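Long-range contacts in protein synthesis inhibitor I (Hordeum vulgare, PDB 4FBC), which belongs to the ribosome-inactivating proteins, a family of inhibitors of protein synthesis, and holds adenosine monophosphate in a pocket of its fold: residues V132-Q137 / G185-L190; T18-A23 / A71-A76; T144-R149 / Q161-A166. The protein carries 3 engineered substitutions. All coordinates share one frame; numbering follows the deposited sequence.

Contact 1: residues V132-Q137 / G185-L190; sequences VALGRQ and GFVAGL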
loop_
_atom_site.group_PDB
_atom_site.type_symbol
_atom_site.label_atom_id
_atom_site.label_comp_id
_atom_site.label_asym_id
_atom_site.label_seq_id
_atom_site.Cartn_x
_atom_site.Cartn_y
_atom_site.Cartn_z
ATOM N N VAL A 132 -4.478 -15.380 5.112
ATOM C CA VAL A 132 -5.541 -14.448 4.740
ATOM C C VAL A 132 -6.093 -14.716 3.339
ATOM O O VAL A 132 -5.385 -14.573 2.342
ATOM C CB VAL A 132 -5.055 -12.986 4.800
ATOM C CG1 VAL A 132 -6.212 -12.030 4.559
ATOM C CG2 VAL A 132 -4.394 -12.702 6.147
ATOM N N ALA A 133 -7.369 -15.083 3.266
ATOM C CA ALA A 133 -8.020 -15.299 1.975
ATOM C C ALA A 133 -8.238 -13.978 1.248
ATOM O O ALA A 133 -8.825 -13.041 1.798
ATOM C CB ALA A 133 -9.342 -16.025 2.156
ATOM N N LEU A 134 -7.773 -13.912 0.007
ATOM C CA LEU A 134 -8.001 -12.743 -0.829
ATOM C C LEU A 134 -8.890 -13.154 -2.001
ATOM O O LEU A 134 -8.930 -14.334 -2.365
ATOM C CB LEU A 134 -6.669 -12.189 -1.332
ATOM C CG LEU A 134 -5.678 -11.817 -0.215
ATOM C CD1 LEU A 134 -4.363 -11.331 -0.784
ATOM C CD2 LEU A 134 -6.281 -10.779 0.693
ATOM N N GLY A 135 -9.592 -12.189 -2.583
ATOM C CA GLY A 135 -10.462 -12.457 -3.719
ATOM C C GLY A 135 -11.529 -11.391 -3.857
ATOM O O GLY A 135 -11.613 -10.479 -3.024
ATOM N N ARG A 136 -12.360 -11.499 -4.892
ATOM C CA ARG A 136 -13.413 -10.513 -5.115
ATOM C C ARG A 136 -14.429 -10.423 -3.964
ATOM O O ARG A 136 -14.741 -9.329 -3.501
ATOM C CB ARG A 136 -14.140 -10.763 -6.442
ATOM C CG ARG A 136 -14.993 -9.580 -6.873
ATOM C CD ARG A 136 -15.832 -9.880 -8.111
ATOM N NE ARG A 136 -15.038 -10.117 -9.318
ATOM C CZ ARG A 136 -14.455 -9.164 -10.042
ATOM N NH1 ARG A 136 -14.528 -7.898 -9.665
ATOM N NH2 ARG A 136 -13.781 -9.475 -11.143
ATOM N N GLN A 137 -14.954 -11.560 -3.511
ATOM C CA GLN A 137 -15.932 -11.526 -2.424
ATOM C C GLN A 137 -15.326 -11.038 -1.099
ATOM O O GLN A 137 -15.994 -10.341 -0.328
ATOM C CB GLN A 137 -16.614 -12.881 -2.230
ATOM C CG GLN A 137 -17.905 -12.766 -1.445
ATOM C CD GLN A 137 -18.905 -11.876 -2.157
ATOM O OE1 GLN A 137 -19.200 -12.091 -3.334
ATOM N NE2 GLN A 137 -19.405 -10.854 -1.466
ATOM N N GLY A 185 -0.379 -8.649 -9.265
ATOM C CA GLY A 185 -0.598 -9.680 -10.268
ATOM C C GLY A 185 -1.378 -10.860 -9.698
ATOM O O GLY A 185 -2.258 -11.413 -10.366
ATOM N N PHE A 186 -1.042 -11.257 -8.472
ATOM C CA PHE A 186 -1.758 -12.329 -7.763
ATOM C C PHE A 186 -3.241 -11.990 -7.560
ATOM O O PHE A 186 -4.130 -12.810 -7.843
ATOM C CB PHE A 186 -1.069 -12.626 -6.420
ATOM C CG PHE A 186 -1.838 -13.583 -5.522
ATOM C CD1 PHE A 186 -1.696 -14.956 -5.667
ATOM C CD2 PHE A 186 -2.673 -13.097 -4.520
ATOM C CE1 PHE A 186 -2.396 -15.839 -4.836
ATOM C CE2 PHE A 186 -3.384 -13.971 -3.688
ATOM C CZ PHE A 186 -3.242 -15.339 -3.846
ATOM N N VAL A 187 -3.516 -10.783 -7.076
ATOM C CA VAL A 187 -4.892 -10.345 -6.904
ATOM C C VAL A 187 -5.618 -10.235 -8.254
ATOM O O VAL A 187 -6.777 -10.627 -8.373
ATOM C CB VAL A 187 -4.977 -9.010 -6.148
ATOM C CG1 VAL A 187 -6.412 -8.506 -6.121
ATOM C CG2 VAL A 187 -4.435 -9.178 -4.724
ATOM N N ALA A 188 -4.933 -9.714 -9.269
ATOM C CA ALA A 188 -5.539 -9.587 -10.596
ATOM C C ALA A 188 -5.927 -10.970 -11.100
ATOM O O ALA A 188 -6.921 -11.123 -11.814
ATOM C CB ALA A 188 -4.560 -8.923 -11.574
ATOM N N GLY A 189 -5.143 -11.972 -10.713
ATOM C CA GLY A 189 -5.364 -13.346 -11.143
ATOM C C GLY A 189 -6.571 -13.999 -10.507
ATOM O O GLY A 189 -7.080 -15.001 -11.023
ATOM N N LEU A 190 -7.026 -13.446 -9.384
ATOM C CA LEU A 190 -8.203 -13.957 -8.682
ATOM C C LEU A 190 -9.502 -13.323 -9.179
ATOM O O LEU A 190 -10.593 -13.810 -8.869
ATOM C CB LEU A 190 -8.071 -13.725 -7.174
ATOM C CG LEU A 190 -6.887 -14.389 -6.472
ATOM C CD1 LEU A 190 -6.854 -13.973 -4.994
ATOM C CD2 LEU A 190 -6.927 -15.908 -6.607
HETATM O O HOH W 1 -11.933 -13.656 -6.621
#
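Leu134 meets Phe186, Val187 and Leu190, three residues on one side of helix 181-190, with both its side chain and its carbonyl oxygen. Its CG stands anti to its own carbonyl carbon (chi1 -57°), and the next torsion carries CD1 outward in an extended line. That methyl arrives at the edge of the Phe186 ring, near the ring plane, with CD1 4.0 Å from CE2 of Phe186. The two side chains cross at about a right angle. Phe186 brings its ring here by holding CG anti to the backbone N (chi1 172°). CD1 of Leu134 also lies 4.5 Å from CG2 of Val187, whose short, branched, apolar side chain suits this buried place. Leu190 follows about one helical turn beyond Phe186 and Val187: its CD1 packs 4.1 Å from CB of Leu134 and only 3.4 Å from O of Leu134, so the leucine covers backbone as well as side chain.

Gly135 suits its place because its phi of 158° would drive a beta carbon against the preceding carbonyl oxygen; it is also the N-cap residue of helix 136-147, and its CA is 5.7 Å from CA of Leu190. A water joins the two segments, accepting from Arg136 N at 2.8 Å and donating to Leu190 O at 2.6 Å. It thus bridges an amide in the first turn of helix 136-147 and the carbonyl of Leu190.

Met173 of helix 157-179 touches both Leu134 and Val187, Ile203 touches Leu134 and Phe186, and Tyr28 of helix 25-39 touches Val187. Leu134 pairs through its backbone with Gly201 of strand 200-201, while its side chain is turned to helix 181-190; helix 136-147 starts just after this short strand.

Contact 2: residues T18-A23 / A71-A76; sequences TFNVQA and ASPTSA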
loop_
_atom_site.group_PDB
_atom_site.type_symbol
_atom_site.label_atom_id
_atom_site.label_comp_id
_atom_site.label_asym_id
_atom_site.label_seq_id
_atom_site.Cartn_x
_atom_site.Cartn_y
_atom_site.Cartn_z
ATOM N N THR A 18 -10.080 5.343 -7.612
ATOM C CA THR A 18 -11.361 4.704 -7.358
ATOM C C THR A 18 -11.421 3.348 -8.046
ATOM O O THR A 18 -10.967 3.201 -9.186
ATOM C CB THR A 18 -12.533 5.601 -7.831
ATOM O OG1 THR A 18 -12.543 6.815 -7.067
ATOM C CG2 THR A 18 -13.870 4.899 -7.650
ATOM N N PHE A 19 -11.946 2.352 -7.339
ATOM C CA PHE A 19 -12.152 1.038 -7.932
ATOM C C PHE A 19 -13.531 0.492 -7.581
ATOM O O PHE A 19 -13.950 0.506 -6.424
ATOM C CB PHE A 19 -11.058 0.057 -7.488
ATOM C CG PHE A 19 -11.195 -1.322 -8.084
ATOM C CD1 PHE A 19 -11.086 -1.515 -9.459
ATOM C CD2 PHE A 19 -11.431 -2.426 -7.272
ATOM C CE1 PHE A 19 -11.207 -2.785 -10.013
ATOM C CE2 PHE A 19 -11.555 -3.708 -7.816
ATOM C CZ PHE A 19 -11.447 -3.885 -9.193
ATOM N N ASN A 20 -14.237 0.015 -8.603
ATOM C CA ASN A 20 -15.490 -0.698 -8.428
ATOM C C ASN A 20 -15.171 -2.177 -8.206
ATOM O O ASN A 20 -14.550 -2.813 -9.056
ATOM C CB ASN A 20 -16.357 -0.460 -9.676
ATOM C CG ASN A 20 -17.455 -1.495 -9.860
ATOM O OD1 ASN A 20 -17.885 -2.169 -8.922
ATOM N ND2 ASN A 20 -17.927 -1.611 -11.097
ATOM N N VAL A 21 -15.596 -2.726 -7.068
ATOM C CA VAL A 21 -15.192 -4.082 -6.688
ATOM C C VAL A 21 -15.730 -5.174 -7.614
ATOM O O VAL A 21 -15.278 -6.319 -7.551
ATOM C CB VAL A 21 -15.541 -4.431 -5.210
ATOM C CG1 VAL A 21 -15.033 -3.350 -4.275
ATOM C CG2 VAL A 21 -17.036 -4.624 -5.024
ATOM N N GLN A 22 -16.691 -4.833 -8.468
ATOM C CA GLN A 22 -17.207 -5.804 -9.434
ATOM C C GLN A 22 -16.550 -5.659 -10.813
ATOM O O GLN A 22 -16.891 -6.390 -11.751
ATOM C CB GLN A 22 -18.741 -5.723 -9.539
ATOM C CG GLN A 22 -19.492 -6.168 -8.269
ATOM C CD GLN A 22 -19.259 -7.640 -7.898
ATOM O OE1 GLN A 22 -19.242 -8.529 -8.761
ATOM N NE2 GLN A 22 -19.083 -7.900 -6.603
ATOM N N ALA A 23 -15.597 -4.732 -10.931
ATOM C CA ALA A 23 -14.957 -4.444 -12.224
ATOM C C ALA A 23 -13.957 -5.524 -12.652
ATOM O O ALA A 23 -13.629 -6.429 -11.883
ATOM C CB ALA A 23 -14.295 -3.072 -12.214
ATOM N N ALA A 71 -19.036 -0.665 -4.019
ATOM C CA ALA A 71 -19.709 -1.948 -4.207
ATOM C C ALA A 71 -20.222 -2.091 -5.637
ATOM O O ALA A 71 -20.422 -3.207 -6.125
ATOM C CB ALA A 71 -20.853 -2.097 -3.222
ATOM N N SER A 72 -20.433 -0.951 -6.295
ATOM C CA SER A 72 -21.002 -0.898 -7.639
ATOM C C SER A 72 -20.768 0.495 -8.232
ATOM O O SER A 72 -20.457 1.432 -7.492
ATOM C CB SER A 72 -22.502 -1.198 -7.587
ATOM O OG SER A 72 -23.245 -0.000 -7.426
ATOM N N PRO A 73 -20.908 0.643 -9.567
ATOM C CA PRO A 73 -20.666 1.945 -10.216
ATOM C C PRO A 73 -21.539 3.106 -9.717
ATOM O O PRO A 73 -21.177 4.268 -9.930
ATOM C CB PRO A 73 -20.971 1.658 -11.690
ATOM C CG PRO A 73 -20.649 0.212 -11.853
ATOM C CD PRO A 73 -21.068 -0.437 -10.561
ATOM N N THR A 74 -22.655 2.798 -9.062
ATOM C CA THR A 74 -23.560 3.832 -8.562
ATOM C C THR A 74 -23.387 4.081 -7.063
ATOM O O THR A 74 -23.689 5.168 -6.569
ATOM C CB THR A 74 -25.039 3.475 -8.845
ATOM O OG1 THR A 74 -25.356 2.199 -8.270
ATOM C CG2 THR A 74 -25.301 3.432 -10.333
ATOM N N SER A 75 -22.886 3.070 -6.357
ATOM C CA SER A 75 -22.816 3.074 -4.897
ATOM C C SER A 75 -21.846 4.102 -4.317
ATOM O O SER A 75 -20.848 4.459 -4.948
ATOM C CB SER A 75 -22.430 1.682 -4.386
ATOM O OG SER A 75 -23.302 0.685 -4.878
ATOM N N ALA A 76 -22.142 4.569 -3.105
ATOM C CA ALA A 76 -21.205 5.407 -2.368
ATOM C C ALA A 76 -20.026 4.544 -1.942
ATOM O O ALA A 76 -20.209 3.424 -1.454
ATOM C CB ALA A 76 -21.877 6.039 -1.148
HETATM O O HOH W 2 -20.374 -5.967 -4.820
#
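Asn20 turns its carboxamide against the ring of Pro73, the two side chains running obliquely to each other. CG of Asn20 is anti to the backbone N (chi1 160°), and ND2 comes to 3.4 Å from CG of Pro73, with the proline CD just as near; this apolar edge of the ring can lie against the carboxamide. The oxygen branch is turned to Ser72, OD1 of Asn20 being 3.6 Å from CA of Ser72. The Asn20 amide is held from its own segment: Gln22 N donates to Asn20 OD1 at 3.0 Å, nearly straight (165°), with the donor 62° above the carbonyl plane. This is an Asx turn, which needs an acceptor on a short side chain such as asparagine's, laid over the type I turn from Asn20 to Ala23. The segments follow neighbouring parallel strands, 16-20 at the outer edge of the mixed six-stranded sheet and 64-70 beside it; 71-76 is the loop leading on to strand 78-83. Past the strand ends, Val21 sets CG2 between the backbone N and the carbonyl carbon, 3.8 Å from O of Ala71. Gln22 bends at chi2, and its amide reaches a water that accepts from Gln22 NE2 at 2.9 Å and donates to Ala71 O. Ser72, whose CB points away from segment 18-23, uses OG as the acceptor of an ST turn with Thr74 N.

Contact 3: residues T144-R149 / Q161-A166; sequences TALHGR and QQAREA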
loop_
_atom_site.group_PDB
_atom_site.type_symbol
_atom_site.label_atom_id
_atom_site.label_comp_id
_atom_site.label_asym_id
_atom_site.label_seq_id
_atom_site.Cartn_x
_atom_site.Cartn_y
_atom_site.Cartn_z
ATOM N N THR A 144 -17.912 -3.814 2.702
ATOM C CA THR A 144 -19.197 -3.800 3.401
ATOM C C THR A 144 -19.042 -3.630 4.915
ATOM O O THR A 144 -19.757 -2.841 5.533
ATOM C CB THR A 144 -19.998 -5.085 3.119
ATOM O OG1 THR A 144 -20.281 -5.165 1.716
ATOM C CG2 THR A 144 -21.308 -5.085 3.895
ATOM N N ALA A 145 -18.110 -4.374 5.503
ATOM C CA ALA A 145 -17.935 -4.382 6.959
ATOM C C ALA A 145 -17.469 -3.031 7.492
ATOM O O ALA A 145 -17.970 -2.550 8.519
ATOM C CB ALA A 145 -16.971 -5.473 7.372
ATOM N N LEU A 146 -16.505 -2.425 6.799
ATOM C CA LEU A 146 -15.947 -1.144 7.232
ATOM C C LEU A 146 -16.872 0.023 6.878
ATOM O O LEU A 146 -17.017 0.971 7.650
ATOM C CB LEU A 146 -14.545 -0.923 6.640
ATOM C CG LEU A 146 -13.472 -1.957 6.992
ATOM C CD1 LEU A 146 -12.094 -1.533 6.487
ATOM C CD2 LEU A 146 -13.418 -2.235 8.495
ATOM N N HIS A 147 -17.506 -0.047 5.711
ATOM C CA HIS A 147 -18.368 1.046 5.271
ATOM C C HIS A 147 -19.634 1.139 6.124
ATOM O O HIS A 147 -20.214 2.216 6.258
ATOM C CB HIS A 147 -18.757 0.865 3.806
ATOM C CG HIS A 147 -19.251 2.113 3.144
ATOM N ND1 HIS A 147 -20.326 2.119 2.283
ATOM C CD2 HIS A 147 -18.799 3.389 3.192
ATOM C CE1 HIS A 147 -20.522 3.347 1.836
ATOM N NE2 HIS A 147 -19.609 4.137 2.373
ATOM N N GLY A 148 -20.060 0.014 6.690
ATOM C CA GLY A 148 -21.297 -0.037 7.455
ATOM C C GLY A 148 -21.146 0.276 8.937
ATOM O O GLY A 148 -22.136 0.358 9.670
ATOM N N ARG A 149 -19.906 0.442 9.379
ATOM C CA ARG A 149 -19.616 0.795 10.767
ATOM C C ARG A 149 -20.275 2.129 11.127
ATOM O O ARG A 149 -20.212 3.085 10.363
ATOM C CB ARG A 149 -18.094 0.876 10.962
ATOM C CG ARG A 149 -17.632 0.816 12.402
ATOM C CD ARG A 149 -16.111 0.807 12.507
ATOM N NE ARG A 149 -15.684 0.785 13.903
ATOM C CZ ARG A 149 -15.511 -0.328 14.604
ATOM N NH1 ARG A 149 -15.717 -1.505 14.028
ATOM N NH2 ARG A 149 -15.124 -0.267 15.873
ATOM N N GLN A 161 -13.115 -8.455 15.531
ATOM C CA GLN A 161 -12.440 -9.487 14.754
ATOM C C GLN A 161 -12.792 -9.357 13.271
ATOM O O GLN A 161 -11.910 -9.428 12.415
ATOM C CB GLN A 161 -12.766 -10.884 15.279
ATOM C CG GLN A 161 -11.877 -11.972 14.701
ATOM C CD GLN A 161 -10.419 -11.537 14.585
ATOM O OE1 GLN A 161 -9.822 -11.025 15.541
ATOM N NE2 GLN A 161 -9.841 -11.729 13.403
ATOM N N GLN A 162 -14.074 -9.149 12.976
ATOM C CA GLN A 162 -14.505 -8.860 11.607
ATOM C C GLN A 162 -13.783 -7.640 11.036
ATOM O O GLN A 162 -13.308 -7.664 9.896
ATOM C CB GLN A 162 -16.020 -8.628 11.535
ATOM C CG GLN A 162 -16.458 -8.021 10.195
ATOM C CD GLN A 162 -17.954 -7.784 10.086
ATOM O OE1 GLN A 162 -18.671 -8.569 9.464
ATOM N NE2 GLN A 162 -18.430 -6.686 10.669
ATOM N N ALA A 163 -13.698 -6.575 11.829
ATOM C CA ALA A 163 -13.053 -5.348 11.368
ATOM C C ALA A 163 -11.557 -5.545 11.120
ATOM O O ALA A 163 -11.020 -5.007 10.153
ATOM C CB ALA A 163 -13.288 -4.209 12.356
ATOM N N ARG A 164 -10.881 -6.296 11.994
ATOM C CA ARG A 164 -9.460 -6.611 11.787
ATOM C C ARG A 164 -9.221 -7.323 10.453
ATOM O O ARG A 164 -8.331 -6.950 9.679
ATOM C CB ARG A 164 -8.911 -7.492 12.916
ATOM C CG ARG A 164 -8.517 -6.754 14.198
ATOM C CD ARG A 164 -7.947 -7.744 15.209
ATOM N NE ARG A 164 -7.243 -7.099 16.316
ATOM C CZ ARG A 164 -7.804 -6.812 17.486
ATOM N NH1 ARG A 164 -9.078 -7.114 17.697
ATOM N NH2 ARG A 164 -7.093 -6.224 18.448
ATOM N N GLU A 165 -10.018 -8.353 10.194
ATOM C CA GLU A 165 -9.864 -9.138 8.979
ATOM C C GLU A 165 -10.157 -8.284 7.750
ATOM O O GLU A 165 -9.494 -8.416 6.719
ATOM C CB GLU A 165 -10.775 -10.369 9.036
ATOM C CG GLU A 165 -10.462 -11.275 10.223
ATOM C CD GLU A 165 -11.460 -12.414 10.402
ATOM O OE1 GLU A 165 -12.513 -12.410 9.726
ATOM O OE2 GLU A 165 -11.184 -13.314 11.229
ATOM N N ALA A 166 -11.140 -7.394 7.871
ATOM C CA ALA A 166 -11.481 -6.482 6.780
ATOM C C ALA A 166 -10.329 -5.528 6.450
ATOM O O ALA A 166 -9.969 -5.359 5.286
ATOM C CB ALA A 166 -12.731 -5.703 7.103
#
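Gln162 lays its carboxamide over Ala145, the methyl of which faces helix 157-179. Followed outward, the glutamine leaves its helix at CB with CG anti to the backbone N (chi1 167°), and CD then continues the extended line (chi2 180°), enough length to bring the polar end across to the other helix. CG is the first atom to touch, 3.8 Å from CB of Ala145. CD follows at 3.7 Å from the same CB, which sits almost directly above it over the flat face of the amide. The two branches are then close to equal: NE2 of Gln162 is 3.8 Å and OE1 4.1 Å from Ala145 CB. A methyl suits this spot: being small and apolar, it lets the long side chain of an exposed glutamine lie across it.

The motif is a pair of packed helices, 136-147 and 157-179, joined by the loop that follows the first helix. Small residues let them come close: CA of Leu146 is 6.6 Å from CA of Ala163. Leu146, which is buried, packs on the same helix as Ala145 does, its CD2 lying 3.8 Å from CB of Ala166 and 4.0 Å from O of Ala163, while Val167 and Leu170 receive the same side chain further along helix 157-179. Leu78 of strand 78-83 also touches it.

Arg149, in the loop after Gly148, runs extended from CG to NE and brings NH1 to 4.0 Å from CB of Ala163, against which the guanidinium lies obliquely. NH2 bonds to Gln160 OE1, and the cation also meets Trp100 in a cation-pi interaction.

Contact 1 and contact 3 take opposite ends of helix 136-147, with centres 18 Å apart; contact 3 is nested within the chain loop that contact 1 closes. Contact 2, its centre 16 Å from contact 1 and 17 Å from contact 3, touches each. Arg136 NH1 bonds to Val21 O at 2.7 Å and to Ala23 O at 2.8 Å, tying the turn after strand 16-20 to the helix start, and Ala76 O packs 3.3 Å from His147 CE1. The adenosine monophosphate lies about 13 Å from the side chain of Leu134 and 12 Å from that of Leu146. Helix 157-179, which packs in contact 3, also carries the pocket residues Leu171 and Arg179.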